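Local atomic coordinates of hypothetical protein (Ruminococcus gnavus, PDB entry 4QAN), a protein that is of unknown function but binds magnesium and has a cystatin-like fold, as a divergent member of the NTF2-like superfamily. Residues Ala65-Gly70 and Glu175-Glu180; Ile59-Thr64 and Asn291-Lys296; Asp75-Thr80 and Ala92-Ala97; Val141-Ile146 and Gly158-Gln163; Ala46-Ala51 and Gly207-Gln212. All blocks are in the same frame, centred on the assembly; numbering follows the deposited sequence. Where two conformers were deposited one is given.

Interaction 1. Residues Ala65-Gly70 and Glu175-Glu180; sequences AEELPG and EGLLYE
Leu68, the first residue past the end of helix 61-67, pushes its two methyls into the loop 175-180. Leu68 CD1 lies 3.9 Å from Leu177 CD1 and also touches Tyr179 CB, meeting the tyrosine ring at its edge, near the ring plane. The other methyl, Leu68 CD2, rests against the aliphatic part of Glu180, 3.4 Å from its CG. One residue back, Glu67 has CG anti to the backbone N (chi1 168°) and bends at chi2, so that its CG packs on Leu177 CD1 while the carboxylate runs on to Glu180. There Glu67 OE2 and Glu180 OE2 stand 3.3 Å apart, two acceptors whose common partner is Arg128 of helix 126-135, salt-bridged to both. Behind this first shell, a type I turn from Leu177 to Glu180 shapes the loop, closed by Glu180 N to Leu177 O at 3.1 Å. Glu180 OE2 in turn takes the N-H of Leu177 in a nearly straight bond (177°) from above the carboxylate plane. An alanine in place of Glu180 removes a carboxylate that holds Arg128 and Leu177 N, and would probably leave the turn less well held. Such close carboxylates are probably tolerated because Arg128 pairs with both, its charge likely keeping them ionised.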
# COMPACT_ATOMS: atom_id res chain seq x y z
N ALA A 65 -16.57 -2.37 0.99
CA ALA A 65 -16.99 -1.99 -0.37
C ALA A 65 -18.35 -1.29 -0.36
O ALA A 65 -18.59 -0.36 -1.13
CB ALA A 65 -17.02 -3.22 -1.27
N GLU A 66 -19.24 -1.75 0.52
CA GLU A 66 -20.56 -1.12 0.66
C GLU A 66 -20.45 0.32 1.18
O GLU A 66 -21.18 1.20 0.75
CB GLU A 66 -21.46 -2.00 1.54
CG GLU A 66 -21.83 -3.31 0.85
CD GLU A 66 -22.65 -4.26 1.70
OE1 GLU A 66 -22.48 -4.27 2.94
OE2 GLU A 66 -23.46 -5.02 1.13
N GLU A 67 -19.51 0.56 2.09
CA GLU A 67 -19.22 1.90 2.58
C GLU A 67 -18.55 2.84 1.54
O GLU A 67 -18.70 4.06 1.63
CB GLU A 67 -18.34 1.79 3.84
CG GLU A 67 -17.69 3.08 4.34
CD GLU A 67 -18.68 4.11 4.88
OE1 GLU A 67 -19.87 3.79 5.06
OE2 GLU A 67 -18.23 5.26 5.14
N LEU A 68 -17.84 2.28 0.55
CA LEU A 68 -17.12 3.10 -0.43
C LEU A 68 -17.49 2.76 -1.88
O LEU A 68 -16.62 2.41 -2.68
CB LEU A 68 -15.61 2.92 -0.24
CG LEU A 68 -15.08 3.01 1.19
CD1 LEU A 68 -13.63 2.56 1.24
CD2 LEU A 68 -15.22 4.42 1.73
N PRO A 69 -18.78 2.91 -2.24
CA PRO A 69 -19.27 2.38 -3.53
C PRO A 69 -18.67 3.04 -4.78
O PRO A 69 -18.66 2.43 -5.85
CB PRO A 69 -20.78 2.64 -3.45
CG PRO A 69 -20.90 3.83 -2.55
CD PRO A 69 -19.81 3.68 -1.53
N GLY A 70 -18.19 4.28 -4.64
CA GLY A 70 -17.55 5.02 -5.74
C GLY A 70 -16.08 4.68 -5.96
O GLY A 70 -15.48 5.15 -6.92
N GLU A 175 -11.01 11.71 9.51
CA GLU A 175 -12.32 11.12 9.80
C GLU A 175 -12.69 10.01 8.83
O GLU A 175 -12.39 10.10 7.65
CB GLU A 175 -13.36 12.23 9.70
CG GLU A 175 -14.59 12.06 10.55
CD GLU A 175 -15.46 13.30 10.51
OE1 GLU A 175 -15.89 13.67 9.40
OE2 GLU A 175 -15.68 13.91 11.58
N GLY A 176 -13.34 8.97 9.32
CA GLY A 176 -13.81 7.87 8.48
C GLY A 176 -12.75 6.82 8.21
O GLY A 176 -11.83 6.62 9.02
N LEU A 177 -12.88 6.15 7.07
CA LEU A 177 -11.96 5.12 6.67
C LEU A 177 -10.75 5.72 5.99
O LEU A 177 -10.86 6.73 5.27
CB LEU A 177 -12.63 4.13 5.70
CG LEU A 177 -13.76 3.22 6.20
CD1 LEU A 177 -14.17 2.27 5.08
CD2 LEU A 177 -13.36 2.43 7.44
N LEU A 178 -9.61 5.07 6.18
CA LEU A 178 -8.36 5.41 5.49
C LEU A 178 -8.55 5.65 3.98
O LEU A 178 -7.89 6.52 3.41
CB LEU A 178 -7.33 4.30 5.71
CG LEU A 178 -5.94 4.50 5.12
CD1 LEU A 178 -5.26 5.73 5.71
CD2 LEU A 178 -5.08 3.25 5.33
N TYR A 179 -9.43 4.90 3.33
CA TYR A 179 -9.50 4.97 1.87
C TYR A 179 -10.49 5.99 1.34
O TYR A 179 -10.65 6.12 0.13
CB TYR A 179 -9.81 3.59 1.29
CG TYR A 179 -9.15 2.46 2.05
CD1 TYR A 179 -7.78 2.27 2.01
CD2 TYR A 179 -9.91 1.62 2.83
CE1 TYR A 179 -7.19 1.25 2.72
CE2 TYR A 179 -9.33 0.60 3.55
CZ TYR A 179 -7.97 0.42 3.50
OH TYR A 179 -7.44 -0.60 4.24
N GLU A 180 -11.17 6.73 2.22
CA GLU A 180 -12.09 7.75 1.75
C GLU A 180 -11.32 8.92 1.16
O GLU A 180 -10.21 9.22 1.60
CB GLU A 180 -13.01 8.22 2.86
CG GLU A 180 -14.01 7.18 3.31
CD GLU A 180 -14.93 7.68 4.40
OE1 GLU A 180 -15.28 8.88 4.37
OE2 GLU A 180 -15.30 6.86 5.28

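Interaction 2. Residues Ile59-Thr64 and Asn291-Lys296; sequences INFVKT and NKLRGK
Arg294 lays its aliphatic chain over one face of the Phe61 ring, a CH-pi contact with Arg294 CG 4.2 Å from the ring centroid and displaced toward the rim. The two side chains slide past each other in opposite directions, and the guanidinium stands almost perpendicular to the ring (87°). Leu293 meets the ring edge instead, its CD2 4.3 Å from Phe61 CZ. Beside this apolar group, Val62 CG2 makes a van der Waals contact with Asn291 OD1 at 3.6 Å, and this same OD1 lies above one face of the Arg294 guanidinium.

The polar link between the helices runs through a water. It accepts from Arg294 NH1 at 2.6 Å, in the guanidinium plane, and from Val62 N, and donates to Asn60 OD1 at 2.9 Å. A bend at chi3 turns the arginine head toward it.

Within 59-64, Asn60 OD1 also takes the N-H of Lys63 at 3.1 Å, nearly straight but from above the amide plane. Asn60 O is gripped twice by Thr64, by N and by OG1. Asn60 is thus the N-cap of helix 61-67, a helix start docked on helix 287-296 by the Phe61 ring and by the water between the cap and Arg294.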
# COMPACT_ATOMS: atom_id res chain seq x y z
N ILE A 59 -9.59 -6.64 7.67
CA ILE A 59 -10.60 -5.85 6.99
C ILE A 59 -11.67 -6.69 6.27
O ILE A 59 -11.34 -7.67 5.60
CB ILE A 59 -9.98 -4.82 6.02
CG1 ILE A 59 -11.05 -3.81 5.57
CG2 ILE A 59 -9.35 -5.51 4.81
CD1 ILE A 59 -10.48 -2.50 5.10
N ASN A 60 -12.93 -6.29 6.41
CA ASN A 60 -14.06 -6.96 5.78
C ASN A 60 -14.30 -6.38 4.40
O ASN A 60 -14.80 -5.26 4.26
CB ASN A 60 -15.31 -6.78 6.65
CG ASN A 60 -16.52 -7.58 6.14
OD1 ASN A 60 -16.72 -7.76 4.94
ND2 ASN A 60 -17.35 -8.01 7.08
N PHE A 61 -13.96 -7.17 3.39
CA PHE A 61 -14.05 -6.78 1.99
C PHE A 61 -15.45 -6.28 1.63
O PHE A 61 -15.61 -5.16 1.16
CB PHE A 61 -13.66 -7.97 1.10
CG PHE A 61 -13.69 -7.68 -0.36
CD1 PHE A 61 -14.88 -7.78 -1.08
CD2 PHE A 61 -12.54 -7.33 -1.03
CE1 PHE A 61 -14.92 -7.52 -2.44
CE2 PHE A 61 -12.57 -7.07 -2.40
CZ PHE A 61 -13.76 -7.16 -3.10
N VAL A 62 -16.45 -7.13 1.87
CA VAL A 62 -17.84 -6.83 1.51
C VAL A 62 -18.33 -5.55 2.17
O VAL A 62 -18.82 -4.65 1.49
CB VAL A 62 -18.79 -8.00 1.87
CG1 VAL A 62 -20.25 -7.55 1.85
CG2 VAL A 62 -18.60 -9.16 0.90
N LYS A 63 -18.20 -5.47 3.49
CA LYS A 63 -18.70 -4.31 4.22
C LYS A 63 -18.00 -3.02 3.81
O LYS A 63 -18.64 -1.99 3.61
CB LYS A 63 -18.56 -4.52 5.73
CG LYS A 63 -19.41 -5.65 6.29
CD LYS A 63 -20.90 -5.35 6.23
CE LYS A 63 -21.74 -6.62 6.15
NZ LYS A 63 -23.10 -6.38 5.60
N THR A 64 -16.68 -3.08 3.68
CA THR A 64 -15.89 -1.92 3.28
C THR A 64 -16.30 -1.44 1.89
O THR A 64 -16.42 -0.23 1.66
CB THR A 64 -14.39 -2.24 3.33
OG1 THR A 64 -14.01 -2.57 4.67
CG2 THR A 64 -13.57 -1.07 2.89
N ASN A 291 -19.50 -10.87 -2.98
CA ASN A 291 -18.88 -12.15 -2.65
C ASN A 291 -18.33 -12.87 -3.88
O ASN A 291 -17.23 -13.42 -3.83
CB ASN A 291 -19.83 -13.05 -1.85
CG ASN A 291 -19.71 -12.82 -0.36
OD1 ASN A 291 -18.61 -12.71 0.18
ND2 ASN A 291 -20.85 -12.75 0.32
N LYS A 292 -19.07 -12.85 -4.99
CA LYS A 292 -18.54 -13.44 -6.23
C LYS A 292 -17.23 -12.76 -6.63
O LYS A 292 -16.26 -13.43 -6.99
CB LYS A 292 -19.55 -13.38 -7.38
CG LYS A 292 -20.51 -14.57 -7.44
CD LYS A 292 -21.49 -14.57 -6.27
CE LYS A 292 -22.37 -15.80 -6.21
NZ LYS A 292 -23.39 -15.82 -7.30
N LEU A 293 -17.20 -11.43 -6.54
CA LEU A 293 -16.00 -10.68 -6.94
C LEU A 293 -14.85 -11.03 -6.01
O LEU A 293 -13.73 -11.23 -6.45
CB LEU A 293 -16.28 -9.17 -6.95
CG LEU A 293 -15.07 -8.25 -7.10
CD1 LEU A 293 -14.36 -8.53 -8.41
CD2 LEU A 293 -15.48 -6.78 -7.00
N ARG A 294 -15.13 -11.11 -4.71
CA ARG A 294 -14.16 -11.61 -3.73
C ARG A 294 -13.56 -12.95 -4.19
O ARG A 294 -12.35 -13.12 -4.22
CB ARG A 294 -14.85 -11.77 -2.36
CG ARG A 294 -13.94 -11.54 -1.17
CD ARG A 294 -14.74 -11.58 0.14
NE ARG A 294 -14.92 -12.93 0.65
CZ ARG A 294 -15.62 -13.24 1.74
NH1 ARG A 294 -16.23 -12.30 2.45
NH2 ARG A 294 -15.72 -14.51 2.11
N GLY A 295 -14.42 -13.88 -4.60
CA GLY A 295 -13.98 -15.22 -4.98
C GLY A 295 -13.09 -15.20 -6.20
O GLY A 295 -12.17 -15.99 -6.32
N LYS A 296 -13.38 -14.25 -7.08
CA LYS A 296 -12.66 -14.06 -8.33
C LYS A 296 -11.25 -13.47 -8.14
O LYS A 296 -10.42 -13.52 -9.05
CB LYS A 296 -13.54 -13.16 -9.20
CG LYS A 296 -13.22 -13.09 -10.68
CD LYS A 296 -14.44 -12.51 -11.40
CE LYS A 296 -14.05 -11.62 -12.57
NZ LYS A 296 -13.19 -12.33 -13.55
O HOH W 1 -16.29 -9.76 2.95

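Interaction 3. Residues Asp75-Thr80 and Ala92-Ala97; sequences DLPAPT and AEMTKA
The apolar part of this contact is a proline set against a helix. Pro77 presents its ring to the flank of helix 87-108, with Pro77 CG 4.1 Å from CG of Met94, a selenomethionine in the crystal; the two side chains cross at about a right angle. In Met94, chi1 (-75°) sets CG anti to the carbonyl carbon and brings this methylene, the one beside the selenium, against the proline; the bend at chi3 lies beyond it. On the neighbouring position Glu93 lies alongside the same proline: its CB is 4.4 Å from Pro77 CB, and the extended chain brings OE2 to 3.9 Å from Pro77 CA.

The loop 75-80 carries no regular helix or strand beyond a short 3-10 piece at Asp75. It belongs to the connection between helix 61-67 and helix 87-108, and here it doubles back on the second of these, with Pro77 and Glu93 as the closest pair of CA atoms at 6.1 Å. An inverse gamma turn centred on Pro79 follows as the loop moves off 92-97.

The polar part goes through a water. It accepts from Ala78 N at 2.8 Å and donates to Glu93 OE2 at 2.5 Å, so a backbone N-H that points toward the helix is satisfied without touching the carboxylate directly. Glu93 OE2 also forms a salt bridge with Lys268 of helix 254-275, and the same ammonium is hydrogen-bonded to Leu76 O, which would be expected to hold the glutamate ionised. Asp75 OD1 has its own salt bridge to that helix, through Lys265.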
# COMPACT_ATOMS: atom_id res chain seq x y z
N ASP A 75 -8.22 0.86 -6.95
CA ASP A 75 -7.85 1.93 -6.02
C ASP A 75 -7.88 1.50 -4.55
O ASP A 75 -7.50 2.27 -3.68
CB ASP A 75 -8.73 3.17 -6.24
CG ASP A 75 -8.53 3.80 -7.62
OD1 ASP A 75 -7.45 3.64 -8.22
OD2 ASP A 75 -9.46 4.46 -8.11
N LEU A 76 -8.31 0.28 -4.28
CA LEU A 76 -8.26 -0.27 -2.92
C LEU A 76 -7.13 -1.31 -2.79
O LEU A 76 -6.88 -2.06 -3.73
CB LEU A 76 -9.60 -0.91 -2.55
CG LEU A 76 -10.75 0.06 -2.26
CD1 LEU A 76 -12.06 -0.68 -2.03
CD2 LEU A 76 -10.45 0.96 -1.06
N PRO A 77 -6.46 -1.36 -1.61
CA PRO A 77 -5.41 -2.37 -1.38
C PRO A 77 -5.89 -3.81 -1.56
O PRO A 77 -7.07 -4.09 -1.40
CB PRO A 77 -4.98 -2.14 0.09
CG PRO A 77 -5.41 -0.75 0.41
CD PRO A 77 -6.61 -0.45 -0.46
N ALA A 78 -4.96 -4.70 -1.88
CA ALA A 78 -5.28 -6.10 -2.19
C ALA A 78 -5.96 -6.78 -1.02
O ALA A 78 -5.72 -6.38 0.13
CB ALA A 78 -4.01 -6.86 -2.58
N PRO A 79 -6.81 -7.81 -1.29
CA PRO A 79 -7.61 -8.50 -0.28
C PRO A 79 -6.84 -9.56 0.56
O PRO A 79 -7.14 -10.76 0.54
CB PRO A 79 -8.71 -9.15 -1.12
CG PRO A 79 -8.05 -9.44 -2.41
CD PRO A 79 -7.16 -8.26 -2.65
N THR A 80 -5.88 -9.06 1.34
CA THR A 80 -5.01 -9.91 2.14
C THR A 80 -5.78 -10.63 3.24
O THR A 80 -5.43 -11.74 3.61
CB THR A 80 -3.85 -9.09 2.74
OG1 THR A 80 -2.90 -8.82 1.72
CG2 THR A 80 -3.16 -9.83 3.87
N ALA A 92 2.30 -2.62 1.71
CA ALA A 92 2.99 -1.54 1.01
C ALA A 92 2.06 -0.43 0.57
O ALA A 92 2.43 0.73 0.69
CB ALA A 92 3.78 -2.09 -0.16
N GLU A 93 0.88 -0.76 0.06
CA GLU A 93 -0.04 0.30 -0.31
C GLU A 93 -0.54 1.05 0.91
O GLU A 93 -0.63 2.26 0.88
CB GLU A 93 -1.21 -0.22 -1.13
CG GLU A 93 -0.84 -0.59 -2.55
CD GLU A 93 -2.03 -0.51 -3.48
OE1 GLU A 93 -2.47 0.63 -3.73
OE2 GLU A 93 -2.53 -1.56 -3.95
N MSE A 94 -0.86 0.33 1.97
CA MSE A 94 -1.38 0.97 3.17
C MSE A 94 -0.35 1.91 3.74
O MSE A 94 -0.67 3.04 4.08
CB MSE A 94 -1.76 -0.09 4.20
CG MSE A 94 -3.06 -0.77 3.79
SE MSE A 94 -3.67 -1.86 5.31
CE MSE A 94 -4.49 -0.34 6.24
N THR A 95 0.90 1.45 3.79
CA THR A 95 2.02 2.25 4.25
C THR A 95 2.13 3.57 3.46
O THR A 95 2.24 4.64 4.04
CB THR A 95 3.33 1.43 4.21
OG1 THR A 95 3.16 0.24 4.99
CG2 THR A 95 4.50 2.19 4.80
N LYS A 96 2.04 3.50 2.13
CA LYS A 96 2.01 4.73 1.32
C LYS A 96 0.85 5.65 1.71
O LYS A 96 1.03 6.86 1.87
CB LYS A 96 1.92 4.39 -0.15
CG LYS A 96 1.72 5.58 -1.10
CD LYS A 96 1.36 5.03 -2.45
CE LYS A 96 1.58 6.04 -3.56
NZ LYS A 96 0.53 7.08 -3.57
N ALA A 97 -0.35 5.08 1.90
CA ALA A 97 -1.53 5.87 2.23
C ALA A 97 -1.33 6.59 3.56
O ALA A 97 -1.67 7.76 3.66
CB ALA A 97 -2.79 5.01 2.25
O HOH W 2 -2.39 -3.62 -2.47

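Interaction 4. Residues Val141-Ile146 and Gly158-Gln163; sequences VSELEI and GFTAVQ
Strands 140-150 and 153-164 form a beta hairpin, and these two segments are antiparallel neighbours within it, their axes 4.7 Å apart at closest approach. Ser142 with Ala161 and Leu144 with Phe159 are the hydrogen-bonded pairs. The N-H groups of Ser142 and Leu144 give nearly straight bonds, Ser142 N to Ala161 O at 2.9 Å in the carbonyl plane and Leu144 N to Phe159 O at 2.9 Å nearly along the C=O axis. The return bonds are more bent, notably Phe159 N to Leu144 O, at 139°. Glu143 with Thr160, a non-hydrogen-bonded pair, lies between them, and two more of that kind, Val141 with Val162 and Glu145 with Gly158, flank them; in the last of these, Gly158 CA makes a CA-H...O contact with Leu144 O.

On the face of Val141, Glu143, Thr160 and Val162, the Val141 methyls divide their contacts: CG1 reaches diagonally to Thr160 CG2 at 3.8 Å, while CG2 meets Val162 CG2 at 4.2 Å. Helix 126-135 covers this face through Leu132, and Thr160 OG1 is hydrogen-bonded to Gly176 O.

On the other face, Leu144 CD1 reaches across to Ala161 CB at 3.8 Å. Ile146 CD1 packs over one face of the Phe159 ring, the two chains crossing at about a right angle. Helix 27-39 packs here, with Val31 on Leu144 and Ile146 and Met34 on Phe159. A curled antiparallel sheet with a helix packed on it is what the cystatin-like fold is built from.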
# COMPACT_ATOMS: atom_id res chain seq x y z
N VAL A 141 -14.37 0.59 17.25
CA VAL A 141 -13.91 1.78 16.55
C VAL A 141 -14.29 2.99 17.39
O VAL A 141 -15.40 3.07 17.91
CB VAL A 141 -14.54 1.92 15.14
CG1 VAL A 141 -14.37 3.32 14.58
CG2 VAL A 141 -13.91 0.91 14.19
N SER A 142 -13.36 3.92 17.55
CA SER A 142 -13.64 5.15 18.29
C SER A 142 -13.21 6.36 17.46
O SER A 142 -12.04 6.51 17.15
CB SER A 142 -12.90 5.14 19.62
OG SER A 142 -12.98 6.41 20.22
N GLU A 143 -14.19 7.18 17.08
CA GLU A 143 -13.94 8.40 16.31
C GLU A 143 -13.69 9.55 17.27
O GLU A 143 -14.57 9.90 18.05
CB GLU A 143 -15.12 8.73 15.40
CG GLU A 143 -15.10 8.01 14.07
CD GLU A 143 -16.26 8.42 13.18
OE1 GLU A 143 -17.41 8.26 13.62
OE2 GLU A 143 -16.02 8.90 12.04
N LEU A 144 -12.48 10.11 17.23
CA LEU A 144 -12.08 11.15 18.16
C LEU A 144 -11.90 12.48 17.47
O LEU A 144 -11.39 12.55 16.35
CB LEU A 144 -10.79 10.78 18.89
CG LEU A 144 -10.90 9.55 19.81
CD1 LEU A 144 -10.40 8.31 19.10
CD2 LEU A 144 -10.15 9.76 21.11
N GLU A 145 -12.36 13.53 18.14
CA GLU A 145 -12.08 14.90 17.76
C GLU A 145 -10.93 15.37 18.63
O GLU A 145 -10.97 15.22 19.85
CB GLU A 145 -13.30 15.78 18.03
CG GLU A 145 -14.58 15.35 17.33
CD GLU A 145 -15.74 16.27 17.65
OE1 GLU A 145 -15.66 17.02 18.65
OE2 GLU A 145 -16.74 16.26 16.89
N ILE A 146 -9.92 15.96 18.00
CA ILE A 146 -8.71 16.36 18.71
C ILE A 146 -8.48 17.85 18.53
O ILE A 146 -8.41 18.34 17.41
CB ILE A 146 -7.49 15.56 18.20
CG1 ILE A 146 -7.77 14.06 18.30
CG2 ILE A 146 -6.23 15.91 18.97
CD1 ILE A 146 -6.89 13.23 17.39
N GLY A 158 -9.58 14.99 13.26
CA GLY A 158 -10.42 13.82 13.45
C GLY A 158 -9.63 12.56 13.17
O GLY A 158 -9.25 12.32 12.03
N PHE A 159 -9.37 11.75 14.20
CA PHE A 159 -8.75 10.44 14.00
C PHE A 159 -9.78 9.33 14.20
O PHE A 159 -10.63 9.39 15.11
CB PHE A 159 -7.57 10.20 14.98
CG PHE A 159 -6.39 11.13 14.80
CD1 PHE A 159 -6.30 12.04 13.75
CD2 PHE A 159 -5.32 11.04 15.69
CE1 PHE A 159 -5.20 12.87 13.61
CE2 PHE A 159 -4.21 11.87 15.56
CZ PHE A 159 -4.15 12.78 14.52
N THR A 160 -9.67 8.29 13.37
CA THR A 160 -10.38 7.04 13.58
C THR A 160 -9.43 6.03 14.22
O THR A 160 -8.49 5.54 13.59
CB THR A 160 -10.94 6.47 12.27
OG1 THR A 160 -11.74 7.46 11.61
CG2 THR A 160 -11.77 5.22 12.53
N ALA A 161 -9.68 5.74 15.50
CA ALA A 161 -8.89 4.78 16.27
C ALA A 161 -9.60 3.44 16.26
O ALA A 161 -10.83 3.39 16.32
CB ALA A 161 -8.72 5.26 17.69
N VAL A 162 -8.83 2.36 16.22
CA VAL A 162 -9.41 1.03 16.12
C VAL A 162 -8.80 0.09 17.16
O VAL A 162 -7.64 0.24 17.51
CB VAL A 162 -9.29 0.47 14.67
CG1 VAL A 162 -7.84 0.21 14.28
CG2 VAL A 162 -10.13 -0.78 14.51
N GLN A 163 -9.62 -0.82 17.68
CA GLN A 163 -9.14 -1.84 18.62
C GLN A 163 -9.23 -3.24 18.02
O GLN A 163 -10.28 -3.64 17.47
CB GLN A 163 -9.93 -1.80 19.93
CG GLN A 163 -9.25 -2.55 21.06
CD GLN A 163 -10.17 -2.79 22.25
OE1 GLN A 163 -11.29 -3.26 22.10
NE2 GLN A 163 -9.68 -2.48 23.45

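Interaction 5. Residues Ala46-Ala51 and Gly207-Gln212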
# COMPACT_ATOMS: atom_id res chain seq x y z
N ALA A 46 5.44 7.32 13.70
CA ALA A 46 4.05 7.44 13.23
C ALA A 46 3.50 6.16 12.64
O ALA A 46 2.40 5.74 12.99
CB ALA A 46 3.93 8.56 12.19
N LEU A 47 4.26 5.56 11.73
CA LEU A 47 3.86 4.31 11.08
C LEU A 47 3.52 3.20 12.07
O LEU A 47 2.53 2.49 11.90
CB LEU A 47 4.96 3.83 10.14
CG LEU A 47 5.03 4.65 8.84
CD1 LEU A 47 6.24 4.28 8.01
CD2 LEU A 47 3.76 4.48 8.04
N ARG A 48 4.35 3.05 13.09
CA ARG A 48 4.17 2.03 14.11
C ARG A 48 2.85 2.18 14.88
O ARG A 48 2.32 1.19 15.41
CB ARG A 48 5.35 2.05 15.07
CG ARG A 48 6.68 1.71 14.40
CD ARG A 48 7.85 2.39 15.09
NE ARG A 48 9.13 1.96 14.52
CZ ARG A 48 9.92 1.02 15.04
NH1 ARG A 48 9.59 0.36 16.14
NH2 ARG A 48 11.07 0.75 14.43
N GLY A 49 2.34 3.41 14.95
CA GLY A 49 1.06 3.68 15.59
C GLY A 49 -0.17 3.48 14.73
O GLY A 49 -1.29 3.61 15.23
N CYS A 50 0.03 3.20 13.44
CA CYS A 50 -1.06 2.94 12.52
C CYS A 50 -1.42 1.46 12.50
O CYS A 50 -0.59 0.61 12.80
CB CYS A 50 -0.68 3.39 11.10
SG CYS A 50 -0.22 5.14 10.94
N ALA A 51 -2.65 1.14 12.11
CA ALA A 51 -3.13 -0.24 12.09
C ALA A 51 -2.82 -0.92 10.74
O ALA A 51 -3.73 -1.39 10.05
CB ALA A 51 -4.62 -0.28 12.37
N GLY A 207 5.73 -1.32 18.20
CA GLY A 207 6.31 -2.32 17.32
C GLY A 207 6.44 -1.91 15.87
O GLY A 207 5.62 -1.16 15.35
N ALA A 208 7.48 -2.44 15.22
CA ALA A 208 7.70 -2.21 13.80
C ALA A 208 6.63 -2.94 13.01
O ALA A 208 6.29 -4.06 13.32
CB ALA A 208 9.08 -2.70 13.40
N ASN A 209 6.10 -2.29 11.97
CA ASN A 209 4.98 -2.85 11.23
C ASN A 209 4.95 -2.46 9.77
O ASN A 209 3.88 -2.39 9.18
CB ASN A 209 3.68 -2.37 11.88
CG ASN A 209 3.56 -0.87 11.85
OD1 ASN A 209 4.55 -0.15 11.69
ND2 ASN A 209 2.34 -0.37 11.99
N TYR A 210 6.12 -2.15 9.22
CA TYR A 210 6.27 -1.84 7.79
C TYR A 210 7.59 -2.40 7.30
O TYR A 210 8.45 -2.76 8.09
CB TYR A 210 6.19 -0.33 7.58
CG TYR A 210 7.32 0.49 8.19
CD1 TYR A 210 7.29 0.87 9.52
CD2 TYR A 210 8.40 0.88 7.42
CE1 TYR A 210 8.33 1.62 10.07
CE2 TYR A 210 9.44 1.61 7.96
CZ TYR A 210 9.40 1.98 9.29
OH TYR A 210 10.42 2.71 9.81
N PHE A 211 7.78 -2.45 5.98
CA PHE A 211 9.03 -2.92 5.42
C PHE A 211 9.45 -2.05 4.24
O PHE A 211 8.61 -1.42 3.59
CB PHE A 211 8.89 -4.38 4.97
CG PHE A 211 8.02 -4.55 3.76
CD1 PHE A 211 6.66 -4.72 3.89
CD2 PHE A 211 8.57 -4.51 2.49
CE1 PHE A 211 5.86 -4.86 2.77
CE2 PHE A 211 7.78 -4.66 1.37
CZ PHE A 211 6.41 -4.83 1.51
N GLN A 212 10.77 -2.01 4.02
CA GLN A 212 11.37 -1.35 2.86
C GLN A 212 12.21 -2.44 2.15
O GLN A 212 13.16 -2.96 2.71
CB GLN A 212 12.23 -0.13 3.29
CG GLN A 212 12.51 0.90 2.18
CD GLN A 212 13.17 2.20 2.67
OE1 GLN A 212 12.60 2.95 3.47
NE2 GLN A 212 14.38 2.48 2.17
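The backbones come closest at Arg48 and Ala208, whose CA atoms are 5.5 Å apart, where the irregular segment 207-212 runs past the C-terminal part of helix 43-48. Asn209 carries the polar link: its CG takes the crowded position between backbone N and carbonyl carbon (chi1 61°), and ND2 donates to Leu47 O at 2.9 Å, in the plane of its own amide but from above the carbonyl plane. Leu47 O also accepts from Cys50 N, so two donors grip it. An alanine in place of Asn209 would probably leave the backbone at Leu47 less firmly tied to 207-212. Tyr210, again with CG in the crowded position, turns its ring face to Leu47; CD1 of Leu47 lies over the ring centre, 3.8 Å from the centroid, a CH-pi contact. Arg48 passes Gly207 with its CG 3.2 Å from Gly207 O, and Ala208 CA covers one face of the guanidinium. The arginine's polar end is held by a salt bridge to Asp44 and a hydrogen bond to Thr206 O. Around this, helix 27-39 touches Arg48 and Cys50, helix 87-108 packs on Leu47, and Gly49 and Ala51 bond by backbone to Ile170 of strand 167-172.

Interactions 1 and 2 share helix 61-67 and touch where Tyr179 CE2 meets Ile59 CD1 at 3.7 Å; their centres are about 14 Å apart. Tyr179 also ties interaction 1 to interaction 3, with its CE1 3.5 Å from Pro77 CG. Toward the sheet, Gly176 O lies 2.7 Å from Thr160 OG1, joining interaction 1 to interaction 4. Interaction 5 meets two of these contacts: Leu47 CD2 packs on Thr95 CG2 of interaction 3 at 4.0 Å and Ala51 CB on Val162 CG1 of interaction 4 at 3.8 Å. Interactions 2 and 5, about 25 Å apart between centres, do not touch. All five lie away from Ser360, a magnesium-binding residue of this protein that carries no ion in this chain.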